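Local coordinates for choline binding protein PCPA (Streptococcus pneumoniae, PDB 4CP6), which is a pneumococcal vaccine antigen of the choline-binding protein family, probably displayed on the cell surface, and carries an elongated leucine-rich repeat domain, at residues E176-S179 / H180-A184; E151-T155 / S156-F160; E129-D133 / R134-F138; T193-K196 / S197-T200; V215-E218 / E219-S223. All coordinates share one frame; numbering follows the deposited sequence.

Interaction 1 (E176-S179 / H180-A184)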
loop_
_atom_site.group_PDB
_atom_site.type_symbol
_atom_site.label_atom_id
_atom_site.label_comp_id
_atom_site.label_asym_id
_atom_site.label_seq_id
_atom_site.Cartn_x
_atom_site.Cartn_y
_atom_site.Cartn_z
ATOM N N GLU A 176 3.460 -16.986 5.783
ATOM C CA GLU A 176 3.253 -17.397 4.408
ATOM C C GLU A 176 2.526 -16.353 3.568
ATOM O O GLU A 176 2.689 -16.347 2.335
ATOM C CB GLU A 176 2.510 -18.752 4.426
ATOM C CG GLU A 176 2.326 -19.423 3.082
ATOM C CD GLU A 176 1.085 -19.010 2.309
ATOM O OE1 GLU A 176 0.168 -18.405 2.910
ATOM O OE2 GLU A 176 1.061 -19.260 1.082
ATOM N N LEU A 177 1.678 -15.547 4.217
ATOM C CA LEU A 177 0.852 -14.594 3.489
ATOM C C LEU A 177 0.810 -13.279 4.232
ATOM O O LEU A 177 0.534 -13.258 5.442
ATOM C CB LEU A 177 -0.552 -15.186 3.298
ATOM C CG LEU A 177 -1.513 -14.369 2.385
ATOM C CD1 LEU A 177 -2.640 -15.250 1.899
ATOM C CD2 LEU A 177 -2.133 -13.180 3.118
ATOM N N ILE A 178 1.048 -12.180 3.510
ATOM C CA ILE A 178 0.943 -10.818 4.060
ATOM C C ILE A 178 -0.062 -10.144 3.147
ATOM O O ILE A 178 0.187 -10.012 1.942
ATOM C CB ILE A 178 2.267 -10.043 4.106
ATOM C CG1 ILE A 178 3.371 -10.872 4.774
ATOM C CG2 ILE A 178 2.027 -8.719 4.829
ATOM C CD1 ILE A 178 4.743 -10.156 4.816
ATOM N N SER A 179 -1.199 -9.723 3.706
ATOM C CA SER A 179 -2.307 -9.191 2.939
ATOM C C SER A 179 -2.162 -7.722 2.487
ATOM O O SER A 179 -1.243 -6.995 2.868
ATOM C CB SER A 179 -3.583 -9.397 3.740
ATOM O OG SER A 179 -4.736 -9.222 2.940
ATOM N N HIS A 180 -3.113 -7.312 1.666
ATOM C CA HIS A 180 -3.269 -5.990 1.070
ATOM C C HIS A 180 -2.989 -4.888 2.093
ATOM O O HIS A 180 -3.558 -4.879 3.190
ATOM C CB HIS A 180 -4.735 -5.894 0.583
ATOM C CG HIS A 180 -5.191 -4.639 -0.110
ATOM N ND1 HIS A 180 -6.081 -3.757 0.492
ATOM C CD2 HIS A 180 -4.982 -4.246 -1.387
ATOM C CE1 HIS A 180 -6.352 -2.835 -0.435
ATOM N NE2 HIS A 180 -5.729 -3.098 -1.584
ATOM N N GLU A 181 -2.121 -3.932 1.730
ATOM C CA GLU A 181 -1.844 -2.728 2.524
ATOM C C GLU A 181 -1.414 -2.995 3.954
ATOM O O GLU A 181 -1.516 -2.086 4.790
ATOM C CB GLU A 181 -3.056 -1.768 2.497
ATOM C CG GLU A 181 -3.384 -1.351 1.064
ATOM C CD GLU A 181 -4.369 -0.226 0.862
ATOM O OE1 GLU A 181 -4.612 0.516 1.833
ATOM O OE2 GLU A 181 -4.778 0.003 -0.300
ATOM N N ALA A 182 -0.833 -4.167 4.231
ATOM C CA ALA A 182 -0.445 -4.444 5.630
ATOM C C ALA A 182 0.574 -3.456 6.176
ATOM O O ALA A 182 0.585 -3.213 7.388
ATOM C CB ALA A 182 0.068 -5.856 5.777
ATOM N N PHE A 183 1.438 -2.921 5.292
ATOM C CA PHE A 183 2.515 -2.010 5.697
ATOM C C PHE A 183 2.355 -0.664 5.018
ATOM O O PHE A 183 3.351 -0.030 4.633
ATOM C CB PHE A 183 3.887 -2.643 5.342
ATOM C CG PHE A 183 4.114 -4.026 5.914
ATOM C CD1 PHE A 183 3.855 -4.296 7.254
ATOM C CD2 PHE A 183 4.597 -5.057 5.112
ATOM C CE1 PHE A 183 4.021 -5.596 7.768
ATOM C CE2 PHE A 183 4.814 -6.336 5.645
ATOM C CZ PHE A 183 4.508 -6.597 6.956
ATOM N N ALA A 184 1.091 -0.222 4.894
ATOM C CA ALA A 184 0.755 1.034 4.235
ATOM C C ALA A 184 0.791 2.212 5.220
ATOM O O ALA A 184 0.668 2.037 6.444
ATOM C CB ALA A 184 -0.643 0.909 3.644
#
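Ile178 and Phe183 cross at about a right angle on the inner side of a bend in the leucine-rich repeat solenoid, where the short strand 177-178 gives way to the loop that follows it. Two branches of the isoleucine reach the same corner of the ring. CG2 of Ile178 lies 3.8 Å from CE2 of Phe183, coming in obliquely, and the end of the other branch, CD1 of Ile178, is 3.9 Å from that same Phe183 CE2. What allows both to touch is the first torsion of Ile178 (chi1 -51°): it holds CG2 anti to the backbone N and CG1 anti to the carbonyl carbon.

Ala182 fills in beside this pair. Its CB is 3.6 Å from Ile178 CG2 and at the same time sits over the centre of one face of the Phe183 ring, so one small methyl serves both neighbours. Leu194 and Leu201 also touch Ile178, and Leu192 touches Phe183, which makes this apolar cluster part of the solenoid core.

The chain turns a corner here through a type II turn from Ser179 to Ala182, and a type I turn from Glu181 to Ala184 overlaps it. Ala182 N donates to Ser179 O at 3.2 Å with a bent N-H...O angle of 141°. That carbonyl is met by carbon as well: Ala182 CB lies 3.4 Å from Ser179 O.

Interaction 2 (E151-T155 / S156-F160)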
loop_
_atom_site.group_PDB
_atom_site.type_symbol
_atom_site.label_atom_id
_atom_site.label_comp_id
_atom_site.label_asym_id
_atom_site.label_seq_id
_atom_site.Cartn_x
_atom_site.Cartn_y
_atom_site.Cartn_z
ATOM N N GLU A 151 1.598 -17.237 10.753
ATOM C CA GLU A 151 1.462 -17.657 9.358
ATOM C C GLU A 151 0.764 -16.641 8.451
ATOM O O GLU A 151 0.935 -16.728 7.221
ATOM C CB GLU A 151 0.653 -18.952 9.284
ATOM C CG GLU A 151 1.348 -20.122 9.966
ATOM C CD GLU A 151 0.615 -21.448 9.883
ATOM O OE1 GLU A 151 -0.246 -21.609 8.989
ATOM O OE2 GLU A 151 0.928 -22.341 10.704
ATOM N N TYR A 152 -0.071 -15.759 9.027
ATOM C CA TYR A 152 -0.921 -14.895 8.240
ATOM C C TYR A 152 -0.987 -13.515 8.863
ATOM O O TYR A 152 -1.256 -13.386 10.056
ATOM C CB TYR A 152 -2.343 -15.509 8.282
ATOM C CG TYR A 152 -3.393 -14.681 7.576
ATOM C CD1 TYR A 152 -3.596 -14.800 6.205
ATOM C CD2 TYR A 152 -4.193 -13.779 8.279
ATOM C CE1 TYR A 152 -4.531 -14.012 5.545
ATOM C CE2 TYR A 152 -5.130 -12.985 7.629
ATOM C CZ TYR A 152 -5.292 -13.109 6.261
ATOM O OH TYR A 152 -6.210 -12.304 5.649
ATOM N N ILE A 153 -0.810 -12.475 8.040
ATOM C CA ILE A 153 -1.004 -11.076 8.454
ATOM C C ILE A 153 -2.118 -10.513 7.584
ATOM O O ILE A 153 -1.994 -10.536 6.353
ATOM C CB ILE A 153 0.282 -10.251 8.312
ATOM C CG1 ILE A 153 1.348 -10.756 9.304
ATOM C CG2 ILE A 153 -0.020 -8.731 8.468
ATOM C CD1 ILE A 153 2.699 -10.043 9.152
ATOM N N GLY A 154 -3.195 -10.051 8.213
ATOM C CA GLY A 154 -4.368 -9.531 7.535
ATOM C C GLY A 154 -4.250 -8.153 6.913
ATOM O O GLY A 154 -3.232 -7.479 7.030
ATOM N N THR A 155 -5.331 -7.767 6.206
ATOM C CA THR A 155 -5.402 -6.529 5.455
ATOM C C THR A 155 -5.167 -5.343 6.357
ATOM O O THR A 155 -5.761 -5.247 7.427
ATOM C CB THR A 155 -6.736 -6.450 4.764
ATOM O OG1 THR A 155 -6.772 -7.519 3.806
ATOM C CG2 THR A 155 -6.962 -5.114 4.051
ATOM N N SER A 156 -4.282 -4.434 5.928
ATOM C CA SER A 156 -4.036 -3.187 6.646
ATOM C C SER A 156 -3.641 -3.433 8.106
ATOM O O SER A 156 -3.866 -2.558 8.960
ATOM C CB SER A 156 -5.271 -2.286 6.555
ATOM O OG SER A 156 -5.440 -1.883 5.203
ATOM N N ALA A 157 -3.016 -4.591 8.400
ATOM C CA ALA A 157 -2.729 -4.903 9.809
ATOM C C ALA A 157 -1.918 -3.873 10.555
ATOM O O ALA A 157 -2.198 -3.645 11.735
ATOM C CB ALA A 157 -2.056 -6.272 9.939
ATOM N N PHE A 158 -0.927 -3.240 9.925
ATOM C CA PHE A 158 -0.110 -2.234 10.616
ATOM C C PHE A 158 -0.260 -0.870 9.981
ATOM O O PHE A 158 0.489 0.041 10.320
ATOM C CB PHE A 158 1.391 -2.645 10.632
ATOM C CG PHE A 158 1.638 -3.900 11.425
ATOM C CD1 PHE A 158 1.814 -3.845 12.804
ATOM C CD2 PHE A 158 1.613 -5.150 10.810
ATOM C CE1 PHE A 158 1.999 -5.010 13.555
ATOM C CE2 PHE A 158 1.786 -6.324 11.565
ATOM C CZ PHE A 158 1.958 -6.241 12.938
ATOM N N SER A 159 -1.230 -0.710 9.076
ATOM C CA SER A 159 -1.411 0.523 8.338
ATOM C C SER A 159 -1.500 1.709 9.280
ATOM O O SER A 159 -2.218 1.658 10.295
ATOM C CB SER A 159 -2.667 0.435 7.483
ATOM O OG SER A 159 -2.862 1.622 6.724
ATOM N N PHE A 160 -0.813 2.796 8.926
ATOM C CA PHE A 160 -0.855 4.055 9.673
ATOM C C PHE A 160 -0.193 3.963 11.051
ATOM O O PHE A 160 -0.449 4.819 11.913
ATOM C CB PHE A 160 -2.286 4.617 9.743
ATOM C CG PHE A 160 -2.510 5.790 8.827
ATOM C CD1 PHE A 160 -1.845 6.993 9.038
ATOM C CD2 PHE A 160 -3.413 5.710 7.780
ATOM C CE1 PHE A 160 -2.054 8.089 8.183
ATOM C CE2 PHE A 160 -3.611 6.796 6.922
ATOM C CZ PHE A 160 -2.953 7.983 7.152
#
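Gly154 to Ala157 form a type II beta turn at the end of strand 152-153, closed by Ala157 N donating to Gly154 O at 3.2 Å. It is a corner of one coil of the leucine-rich repeat solenoid. The bond is bent, with an N-H...O angle of 138°, and the N-H arrives well above the carbonyl plane. Ser156, third in the turn, takes up left-handed backbone angles, and its carbonyl O then accepts from Ser159 N, also at 3.2 Å, which carries the curl one step further.

Inside the bend, Ile153 meets Ala157 end-on through a single methyl: CG2 of Ile153 is 3.5 Å from CB of Ala157. Since CG2 stands anti to the backbone N (chi1 -66°, measured to CG1), it is this branch that faces the alanine. The same methyl approaches the Phe158 ring obliquely but more loosely, 4.3 Å from CE2. All three of these side chains are buried, so the turn closes round an apolar filling.

Thr155 and Ser156 sit at the corner. The hydroxyl of Thr155 has a partner on the next coil, Ser179, while the OG of Ser159 is bonded to ND2 of Asn185. The methyl of Thr155 turns the other way, along the chain: its CG2 packs 3.3 Å from Ser156 N and 3.8 Å from Ser156 OG.

Interaction 3 (E129-D133 / R134-F138)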
loop_
_atom_site.group_PDB
_atom_site.type_symbol
_atom_site.label_atom_id
_atom_site.label_comp_id
_atom_site.label_asym_id
_atom_site.label_seq_id
_atom_site.Cartn_x
_atom_site.Cartn_y
_atom_site.Cartn_z
ATOM N N GLU A 129 -0.888 -17.605 15.417
ATOM C CA GLU A 129 -0.914 -18.070 14.030
ATOM C C GLU A 129 -1.435 -16.997 13.071
ATOM O O GLU A 129 -0.985 -16.966 11.907
ATOM C CB GLU A 129 -1.796 -19.328 13.952
ATOM C CG GLU A 129 -1.931 -19.957 12.574
ATOM C CD GLU A 129 -2.844 -21.164 12.559
ATOM O OE1 GLU A 129 -2.440 -22.218 13.100
ATOM O OE2 GLU A 129 -3.978 -21.044 12.043
ATOM N N LYS A 130 -2.406 -16.175 13.521
ATOM C CA LYS A 130 -3.034 -15.203 12.624
ATOM C C LYS A 130 -3.194 -13.855 13.315
ATOM O O LYS A 130 -3.657 -13.809 14.456
ATOM C CB LYS A 130 -4.465 -15.674 12.216
ATOM C CG LYS A 130 -4.552 -16.982 11.420
ATOM C CD LYS A 130 -6.026 -17.311 11.052
ATOM C CE LYS A 130 -6.133 -18.587 10.237
ATOM N NZ LYS A 130 -7.560 -18.875 9.866
ATOM N N ILE A 131 -2.831 -12.779 12.613
ATOM C CA ILE A 131 -3.112 -11.409 13.002
ATOM C C ILE A 131 -4.127 -10.980 11.935
ATOM O O ILE A 131 -3.771 -10.875 10.751
ATOM C CB ILE A 131 -1.848 -10.511 12.985
ATOM C CG1 ILE A 131 -0.857 -10.933 14.071
ATOM C CG2 ILE A 131 -2.251 -9.022 13.156
ATOM C CD1 ILE A 131 0.511 -10.199 13.956
ATOM N N GLU A 132 -5.376 -10.745 12.348
ATOM C CA GLU A 132 -6.425 -10.405 11.405
ATOM C C GLU A 132 -6.424 -8.929 11.030
ATOM O O GLU A 132 -5.585 -8.150 11.495
ATOM C CB GLU A 132 -7.785 -10.904 11.911
ATOM C CG GLU A 132 -7.938 -12.420 11.728
ATOM C CD GLU A 132 -8.044 -12.875 10.278
ATOM O OE1 GLU A 132 -8.348 -12.026 9.408
ATOM O OE2 GLU A 132 -7.888 -14.097 10.032
ATOM N N ASP A 133 -7.338 -8.560 10.121
ATOM C CA ASP A 133 -7.370 -7.254 9.517
ATOM C C ASP A 133 -7.290 -6.117 10.487
ATOM O O ASP A 133 -7.982 -6.121 11.504
ATOM C CB ASP A 133 -8.618 -7.080 8.650
ATOM C CG ASP A 133 -8.791 -8.122 7.560
ATOM O OD1 ASP A 133 -7.845 -8.928 7.335
ATOM O OD2 ASP A 133 -9.778 -8.033 6.821
ATOM N N ARG A 134 -6.453 -5.130 10.169
ATOM C CA ARG A 134 -6.386 -3.891 10.959
ATOM C C ARG A 134 -6.113 -4.116 12.442
ATOM O O ARG A 134 -6.499 -3.280 13.281
ATOM C CB ARG A 134 -7.660 -3.032 10.723
ATOM C CG ARG A 134 -7.734 -2.560 9.283
ATOM C CD ARG A 134 -8.914 -1.639 9.005
ATOM N NE ARG A 134 -8.856 -1.107 7.633
ATOM C CZ ARG A 134 -8.136 -0.035 7.273
ATOM N NH1 ARG A 134 -7.444 0.655 8.185
ATOM N NH2 ARG A 134 -8.119 0.366 6.002
ATOM N N ALA A 135 -5.439 -5.220 12.787
ATOM C CA ALA A 135 -5.198 -5.466 14.213
ATOM C C ALA A 135 -4.441 -4.346 14.905
ATOM O O ALA A 135 -4.715 -4.076 16.086
ATOM C CB ALA A 135 -4.469 -6.773 14.397
ATOM N N PHE A 136 -3.520 -3.684 14.203
ATOM C CA PHE A 136 -2.694 -2.627 14.772
ATOM C C PHE A 136 -2.781 -1.383 13.911
ATOM O O PHE A 136 -1.832 -0.589 13.909
ATOM C CB PHE A 136 -1.227 -3.097 14.881
ATOM C CG PHE A 136 -1.009 -4.249 15.828
ATOM C CD1 PHE A 136 -0.789 -4.021 17.179
ATOM C CD2 PHE A 136 -1.080 -5.570 15.381
ATOM C CE1 PHE A 136 -0.573 -5.083 18.060
ATOM C CE2 PHE A 136 -0.879 -6.635 16.269
ATOM C CZ PHE A 136 -0.653 -6.375 17.604
ATOM N N ASP A 137 -3.925 -1.141 13.227
ATOM C CA ASP A 137 -3.951 0.061 12.413
ATOM C C ASP A 137 -3.967 1.316 13.291
ATOM O O ASP A 137 -4.529 1.312 14.394
ATOM C CB ASP A 137 -5.051 0.060 11.344
ATOM C CG ASP A 137 -6.470 0.158 11.841
ATOM O OD1 ASP A 137 -6.718 -0.188 13.013
ATOM O OD2 ASP A 137 -7.341 0.584 11.045
ATOM N N PHE A 138 -3.305 2.378 12.835
ATOM C CA PHE A 138 -3.218 3.665 13.551
ATOM C C PHE A 138 -2.532 3.500 14.917
ATOM O O PHE A 138 -2.678 4.359 15.794
ATOM C CB PHE A 138 -4.616 4.320 13.692
ATOM C CG PHE A 138 -5.228 4.645 12.347
ATOM C CD1 PHE A 138 -4.905 5.829 11.683
ATOM C CD2 PHE A 138 -6.099 3.754 11.726
ATOM C CE1 PHE A 138 -5.470 6.129 10.445
ATOM C CE2 PHE A 138 -6.684 4.069 10.491
ATOM C CZ PHE A 138 -6.339 5.232 9.846
#
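The ring of Phe136 meets Ile131 at its edge: CG2 of the isoleucine lies near the ring plane, 4.2 Å from CE2, and the two side chains cross at about a right angle. The ring stacks with Phe112 and also meets Phe158, the two planes almost parallel. The second flat group, the guanidinium of Arg134, has the carboxylate of Asp137 at its edge and in its plane. NH1 of Arg134 donates to OD2 of Asp137 at 2.9 Å, a salt bridge with an N-H...O angle of 157°. OD2 is used on its anti side, and the nitrogen stands 17° out of the carboxylate plane. The arginine gets there with CG anti to its own carbonyl carbon and the chain extended from CG to NE. Asp137 is held from its other oxygen as well, because OD1 is bonded to ND1 of His113; that second bond should help fix the rotation of the carboxylate.

Between the apolar and the charged side runs a type II turn, Glu132 to Ala135, following strand 130-131 of the leucine-rich repeat. Ala135 N donates to Glu132 O at 3.2 Å. A type I turn from Arg134 to Asp137 overlaps it, closed by a weak bond from Asp137 N to Arg134 O. At the corner itself, Asp133 uses OD1 to accept from the backbone N of Thr155 on the next coil. Packing within the bend is tight, with Ile131 CG2 only 3.4 Å from Ala135 CB.

Interaction 4 (T193-K196 / S197-T200)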
loop_
_atom_site.group_PDB
_atom_site.type_symbol
_atom_site.label_atom_id
_atom_site.label_comp_id
_atom_site.label_asym_id
_atom_site.label_seq_id
_atom_site.Cartn_x
_atom_site.Cartn_y
_atom_site.Cartn_z
ATOM N N THR A 193 12.690 -7.239 6.184
ATOM C CA THR A 193 13.173 -8.468 5.553
ATOM C C THR A 193 12.051 -9.475 5.518
ATOM O O THR A 193 11.577 -9.921 6.585
ATOM C CB THR A 193 14.344 -9.063 6.304
ATOM O OG1 THR A 193 15.401 -8.107 6.320
ATOM C CG2 THR A 193 14.855 -10.355 5.630
ATOM N N LEU A 194 11.661 -9.888 4.300
ATOM C CA LEU A 194 10.626 -10.903 4.159
ATOM C C LEU A 194 11.217 -12.293 4.430
ATOM O O LEU A 194 12.177 -12.693 3.767
ATOM C CB LEU A 194 9.979 -10.880 2.752
ATOM C CG LEU A 194 9.281 -9.578 2.349
ATOM C CD1 LEU A 194 8.745 -9.681 0.924
ATOM C CD2 LEU A 194 8.130 -9.256 3.307
ATOM N N PRO A 195 10.598 -13.073 5.317
ATOM C CA PRO A 195 11.127 -14.422 5.575
ATOM C C PRO A 195 11.082 -15.320 4.335
ATOM O O PRO A 195 10.291 -15.102 3.399
ATOM C CB PRO A 195 10.221 -14.968 6.682
ATOM C CG PRO A 195 9.748 -13.735 7.412
ATOM C CD PRO A 195 9.547 -12.705 6.287
ATOM N N LYS A 196 11.908 -16.374 4.358
ATOM C CA LYS A 196 11.984 -17.359 3.288
ATOM C C LYS A 196 10.622 -18.038 3.041
ATOM O O LYS A 196 10.332 -18.448 1.915
ATOM C CB LYS A 196 13.049 -18.412 3.681
ATOM C CG LYS A 196 13.192 -19.614 2.764
ATOM C CD LYS A 196 14.196 -20.648 3.326
ATOM C CE LYS A 196 14.270 -21.867 2.433
ATOM N NZ LYS A 196 13.008 -22.655 2.440
ATOM N N SER A 197 9.780 -18.137 4.079
ATOM C CA SER A 197 8.495 -18.818 3.965
ATOM C C SER A 197 7.378 -18.022 3.217
ATOM O O SER A 197 6.332 -18.597 2.903
ATOM C CB SER A 197 7.979 -19.118 5.375
ATOM O OG SER A 197 8.076 -17.956 6.185
ATOM N N VAL A 198 7.579 -16.698 3.006
ATOM C CA VAL A 198 6.527 -15.854 2.428
ATOM C C VAL A 198 6.278 -16.245 0.988
ATOM O O VAL A 198 7.206 -16.196 0.162
ATOM C CB VAL A 198 6.848 -14.354 2.561
ATOM C CG1 VAL A 198 5.734 -13.516 1.913
ATOM C CG2 VAL A 198 7.018 -13.958 4.036
ATOM N N LYS A 199 5.023 -16.648 0.700
ATOM C CA LYS A 199 4.644 -17.077 -0.646
ATOM C C LYS A 199 3.743 -16.074 -1.346
ATOM O O LYS A 199 3.766 -16.024 -2.582
ATOM C CB LYS A 199 3.928 -18.429 -0.558
ATOM C CG LYS A 199 3.663 -19.063 -1.916
ATOM C CD LYS A 199 2.974 -20.411 -1.803
ATOM C CE LYS A 199 2.721 -20.982 -3.178
ATOM N NZ LYS A 199 2.107 -22.341 -3.111
ATOM N N THR A 200 2.913 -15.325 -0.587
ATOM C CA THR A 200 1.913 -14.445 -1.181
ATOM C C THR A 200 1.960 -13.103 -0.502
ATOM O O THR A 200 1.979 -13.032 0.740
ATOM C CB THR A 200 0.536 -15.091 -0.986
ATOM O OG1 THR A 200 0.538 -16.372 -1.626
ATOM C CG2 THR A 200 -0.614 -14.236 -1.547
#
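Ser197 folds back on Pro195, its OG lying 3.7 Å from the proline CB. The first torsion of the serine (chi1 48°) tucks the hydroxyl between its own backbone N and carbonyl carbon. From there OG is within bonding distance of the carbonyl oxygens of Leu175, the stronger partner, and Ser173, both on the preceding coil; its single proton must be shared or alternate between them. This corner of the leucine-rich repeat is thus stitched to its neighbour by a side chain. Lys196, before it, leans away from the bend; only the base of its chain comes close, with CB 3.3 Å from Ser197 N.

Val198 comes next. Its N-H closes the type I turn from Pro195 to Val198, donating to Pro195 O at 3.2 Å. The bond is nearly straight at the hydrogen, 167°, although the nitrogen stands high above the carbonyl plane, 55° out of it. Of the two methyls, CG2 does the touching: it is anti to the carbonyl carbon and beside the backbone N. It packs 3.6 Å from the ring carbon CD of Pro195 and 3.5 Å from Pro195 O, with Leu194 CB at the limit of contact. Past the bend, Lys199 and Thr200 lead into strand 200-201 and turn to the backbone of Glu176 for hydrogen bonds.

Two donors share one acceptor here, for Pro195 O also receives ND2 of Asn221. In this largely buried bend the proline carbonyl is thereby gripped by both a main-chain and a side-chain N-H, while its flank is covered by a valine methyl.

Interaction 5 (V215-E218 / E219-S223)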
loop_
_atom_site.group_PDB
_atom_site.type_symbol
_atom_site.label_atom_id
_atom_site.label_comp_id
_atom_site.label_asym_id
_atom_site.label_seq_id
_atom_site.Cartn_x
_atom_site.Cartn_y
_atom_site.Cartn_z
ATOM N N VAL A 215 13.888 -3.183 0.893
ATOM C CA VAL A 215 13.077 -4.342 1.277
ATOM C C VAL A 215 13.947 -5.542 0.902
ATOM O O VAL A 215 14.276 -5.719 -0.271
ATOM C CB VAL A 215 11.690 -4.383 0.581
ATOM C CG1 VAL A 215 10.952 -5.673 0.963
ATOM C CG2 VAL A 215 10.854 -3.141 0.935
ATOM N N ASP A 216 14.357 -6.315 1.899
ATOM C CA ASP A 216 15.200 -7.506 1.700
ATOM C C ASP A 216 14.344 -8.767 1.676
ATOM O O ASP A 216 13.211 -8.761 2.171
ATOM C CB ASP A 216 16.246 -7.615 2.835
ATOM C CG ASP A 216 17.246 -6.479 2.938
ATOM O OD1 ASP A 216 17.193 -5.572 2.099
ATOM O OD2 ASP A 216 18.083 -6.506 3.869
ATOM N N VAL A 217 14.876 -9.839 1.082
ATOM C CA VAL A 217 14.182 -11.116 0.994
ATOM C C VAL A 217 15.160 -12.178 1.470
ATOM O O VAL A 217 16.289 -12.262 0.938
ATOM C CB VAL A 217 13.711 -11.409 -0.440
ATOM C CG1 VAL A 217 13.144 -12.819 -0.542
ATOM C CG2 VAL A 217 12.671 -10.401 -0.901
ATOM N N GLU A 218 14.774 -12.941 2.485
ATOM C CA GLU A 218 15.642 -13.972 3.047
ATOM C C GLU A 218 16.059 -14.952 1.955
ATOM O O GLU A 218 15.267 -15.303 1.077
ATOM C CB GLU A 218 14.920 -14.724 4.152
ATOM C CG GLU A 218 15.815 -15.654 4.951
ATOM C CD GLU A 218 15.180 -16.318 6.158
ATOM O OE1 GLU A 218 13.952 -16.232 6.291
ATOM O OE2 GLU A 218 15.905 -16.900 6.997
ATOM N N GLU A 219 17.331 -15.397 2.012
ATOM C CA GLU A 219 17.846 -16.379 1.056
ATOM C C GLU A 219 16.948 -17.622 1.025
ATOM O O GLU A 219 16.562 -18.131 2.081
ATOM C CB GLU A 219 19.289 -16.762 1.481
ATOM C CG GLU A 219 19.959 -17.900 0.716
ATOM C CD GLU A 219 20.187 -17.687 -0.764
ATOM O OE1 GLU A 219 20.369 -16.520 -1.172
ATOM O OE2 GLU A 219 20.193 -18.691 -1.514
ATOM N N GLY A 220 16.626 -18.094 -0.179
ATOM C CA GLY A 220 15.831 -19.298 -0.315
ATOM C C GLY A 220 14.354 -19.072 -0.562
ATOM O O GLY A 220 13.625 -20.037 -0.795
ATOM N N ASN A 221 13.880 -17.804 -0.500
ATOM C CA ASN A 221 12.467 -17.541 -0.774
ATOM C C ASN A 221 12.180 -17.962 -2.219
ATOM O O ASN A 221 12.948 -17.622 -3.109
ATOM C CB ASN A 221 12.172 -16.063 -0.558
ATOM C CG ASN A 221 10.698 -15.761 -0.663
ATOM O OD1 ASN A 221 10.091 -15.879 -1.741
ATOM N ND2 ASN A 221 10.061 -15.395 0.468
ATOM N N GLU A 222 11.110 -18.728 -2.426
ATOM C CA GLU A 222 10.814 -19.259 -3.760
ATOM C C GLU A 222 9.889 -18.389 -4.592
ATOM O O GLU A 222 9.679 -18.699 -5.771
ATOM C CB GLU A 222 10.168 -20.667 -3.634
ATOM C CG GLU A 222 11.118 -21.742 -3.112
ATOM C CD GLU A 222 10.480 -23.057 -2.706
ATOM O OE1 GLU A 222 9.250 -23.222 -2.883
ATOM O OE2 GLU A 222 11.218 -23.923 -2.186
ATOM N N SER A 223 9.311 -17.316 -3.996
ATOM C CA SER A 223 8.301 -16.506 -4.683
ATOM C C SER A 223 8.731 -15.082 -4.973
ATOM O O SER A 223 8.140 -14.443 -5.862
ATOM C CB SER A 223 7.029 -16.488 -3.835
ATOM O OG SER A 223 6.589 -17.832 -3.634
#
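An Asx turn and a type II beta turn run together at the end of strand 214-217, where Val217 packs against Asn221. CG1 of Val217, anti to its backbone N, lies 3.4 Å from CB of Asn221 and 3.8 Å from CG, and the two side chains cross at about a right angle. The type II turn spans Glu218 to Asn221 and is closed by Asn221 N donating to Glu218 O at 3.3 Å. Gly220 occupies its third position with a positive phi of 98°, backbone angles at which a CB would jam against the preceding carbonyl O.

Asn221 then turns its amide to the residues that follow. Its OD1 accepts from Ser223 N at 2.8 Å, which defines the Asx turn, and from Phe224 N as well. The other end of the amide, ND2, donates to the carbonyl O of Val198, so the planar group is held at both ends.

Glu218 reaches across to the neighbouring coil, its OE1 accepting from the backbone N of Lys196. Strand 214-217 lies parallel to strand 191-194, with Asp216 and Glu218 bonded through their backbones to Leu194, and strand 224-227 follows directly after the loop.

How the interactions relate
Interactions 3, 2 and 1 are equivalent corners of successive coils, each starting from a strand of one parallel run (130-131, 152-153, 177-178), with neighbouring centres about 5 Å apart. Probable backbone hydrogen bonds join them: Gly154 N lies 2.7 Å from Ile131 O, and Ser156 N is 2.9 Å from His180 O. Phe160 stacks on Phe138 across interactions 2 and 3. Interactions 4 and 5, centres about 6 Å apart, form a second pair further along the chain. Interaction 4 links the two groups, since Ile178 N is 3.0 Å from Thr200 O, whereas interactions 3 and 5 lie about 23 Å apart between centres.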